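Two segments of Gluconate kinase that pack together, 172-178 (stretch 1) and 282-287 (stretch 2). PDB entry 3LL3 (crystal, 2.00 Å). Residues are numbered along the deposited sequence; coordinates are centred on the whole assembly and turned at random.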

# COMPACT_ATOMS: atom_id res chain seq x y z
N ASP A 172 14.84 -2.91 41.54
CA ASP A 172 15.88 -1.92 41.25
C ASP A 172 15.23 -0.74 40.56
O ASP A 172 14.12 -0.84 40.04
CB ASP A 172 16.98 -2.50 40.35
CG ASP A 172 16.49 -2.75 38.93
OD1 ASP A 172 16.83 -1.96 38.02
OD2 ASP A 172 15.74 -3.73 38.74
N THR A 173 15.93 0.38 40.56
CA THR A 173 15.45 1.60 39.93
C THR A 173 14.98 1.39 38.48
O THR A 173 13.96 1.92 38.10
CB THR A 173 16.56 2.67 39.93
OG1 THR A 173 17.04 2.88 41.27
CG2 THR A 173 16.04 3.96 39.36
N THR A 174 15.72 0.62 37.66
CA THR A 174 15.36 0.51 36.23
C THR A 174 14.07 -0.27 36.06
O THR A 174 13.34 -0.10 35.08
CB THR A 174 16.46 -0.19 35.38
OG1 THR A 174 16.39 -1.60 35.58
CG2 THR A 174 17.85 0.31 35.73
N MSE A 175 13.78 -1.14 37.02
CA MSE A 175 12.55 -1.94 36.95
C MSE A 175 11.36 -1.13 37.50
O MSE A 175 10.25 -1.23 36.98
CB MSE A 175 12.73 -3.25 37.71
CG MSE A 175 11.59 -4.22 37.50
SE MSE A 175 11.37 -4.87 35.67
CE MSE A 175 13.11 -5.79 35.47
N ALA A 176 11.59 -0.34 38.54
CA ALA A 176 10.58 0.58 39.04
C ALA A 176 10.23 1.57 37.92
O ALA A 176 9.08 2.02 37.79
CB ALA A 176 11.09 1.32 40.27
N ALA A 177 11.23 1.87 37.08
CA ALA A 177 11.05 2.77 35.95
C ALA A 177 10.04 2.25 34.93
O ALA A 177 9.48 3.04 34.18
CB ALA A 177 12.41 3.09 35.28
N GLY A 178 9.80 0.94 34.91
CA GLY A 178 8.81 0.36 34.00
C GLY A 178 7.39 0.21 34.56
O GLY A 178 6.51 -0.37 33.88
N CYS A 282 11.03 7.43 29.01
CA CYS A 282 12.20 7.82 29.78
C CYS A 282 12.20 7.05 31.09
O CYS A 282 11.36 7.30 31.97
CB CYS A 282 12.24 9.33 30.01
SG CYS A 282 13.54 9.93 31.14
N TYR A 283 13.11 6.07 31.21
CA TYR A 283 13.18 5.17 32.36
C TYR A 283 14.48 5.42 33.11
O TYR A 283 15.57 5.07 32.62
CB TYR A 283 13.16 3.68 31.94
CG TYR A 283 11.95 3.22 31.15
CD1 TYR A 283 10.71 3.84 31.30
CD2 TYR A 283 12.04 2.12 30.30
CE1 TYR A 283 9.60 3.40 30.59
CE2 TYR A 283 10.93 1.68 29.58
CZ TYR A 283 9.72 2.33 29.74
OH TYR A 283 8.61 1.90 29.05
N PRO A 284 14.38 6.02 34.31
CA PRO A 284 15.59 6.27 35.12
C PRO A 284 16.39 4.99 35.42
O PRO A 284 15.80 3.91 35.56
CB PRO A 284 15.02 6.84 36.43
CG PRO A 284 13.70 7.42 36.07
CD PRO A 284 13.17 6.58 34.92
N ALA A 285 17.71 5.12 35.51
CA ALA A 285 18.57 4.03 35.97
C ALA A 285 19.19 4.42 37.33
O ALA A 285 19.41 3.58 38.21
CB ALA A 285 19.67 3.74 34.92
N ASP A 286 19.48 5.71 37.47
CA ASP A 286 19.90 6.29 38.74
C ASP A 286 19.84 7.79 38.55
O ASP A 286 19.28 8.27 37.55
CB ASP A 286 21.29 5.84 39.15
CG ASP A 286 22.32 6.10 38.07
OD1 ASP A 286 22.57 7.28 37.72
OD2 ASP A 286 22.89 5.11 37.56
N LYS A 287 20.40 8.54 39.48
CA LYS A 287 20.18 9.99 39.45
C LYS A 287 20.78 10.68 38.23
O LYS A 287 20.32 11.75 37.84
CB LYS A 287 20.69 10.66 40.74
CG LYS A 287 19.68 10.64 41.87
CD LYS A 287 18.39 11.36 41.46
CE LYS A 287 18.60 12.85 41.25
NZ LYS A 287 17.30 13.57 41.33
O HOH W 1 19.75 3.01 40.80

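The short helix that begins at Thr173 lies against the strand that includes Tyr283 and Pro284, and no direct hydrogen bond joins the two. Contact is made instead by close packing, one CA-H...O contact and a bridging water, over a modest 300 Å² of buried surface.

Ala177 contributes the largest share. Its CA-to-CB bond points toward the strand, and CB of Ala177 sits 3.5 Å from CB of Tyr283, 3.6 Å from CD of Pro284 and 3.5 Å from the carbonyl O of Pro284. Alanine suits such a place because its side chain ends at CB: the backbones can come close, with the CA atoms of Ala177 and Tyr283 4.8 Å apart, while an apolar surface still faces the strand.

Tyr283 answers from the other side. Its CA-to-CB bond also points toward its partner, and its CB lies 3.5 Å from CB of Ala177, the two meeting side-on rather than end to end. The m rotamer places the ring beside the backbone of Ala177. There CD1 of Tyr283 lies 3.2 Å from O of Ala177, which approaches the ring obliquely. The tyrosine thus offers an aliphatic carbon to the alanine methyl and a ring carbon, CD1, to its carbonyl.

The CA-to-CB bond of Pro284 points sideways to the helix. Having no amide hydrogen, Pro284 cannot donate a backbone hydrogen bond, and its ring supplies apolar carbon beside CB of Ala177. Its carbonyl O, meanwhile, receives the CA-H...O contact from CA of Thr174, at 3.5 Å with an angle of 154° at the hydrogen. The near-linear approach is what favours such an interaction, weak though it is beside a conventional hydrogen bond.

Thr173 covers the partly exposed flank. Its CA-to-CB bond points toward the second stretch, and CB of Thr173 lies 3.5 Å from O of Ala285. A water completes the junction, 2.8 Å from OG1 of Thr173 and donating to O of Ala285 at 2.7 Å. Threonine fits here because it carries both a methyl and a hydroxyl: CG2 of Thr173 comes within 4.2 Å of CB of Pro284, while OG1 engages the water.

Thr174 divides its side chain similarly. CG2 of Thr174 rests 3.8 Å from CA of Ala285, whereas OG1 of Thr174 donates to OD1 of Asp172 at 2.5 Å. Asp172 occupies the N-cap, where the first helical amides lack acceptors within the helix; its OD1 accepts weak bonds from N of Thr174 (2.8 Å) and N of Met175 (3.3 Å).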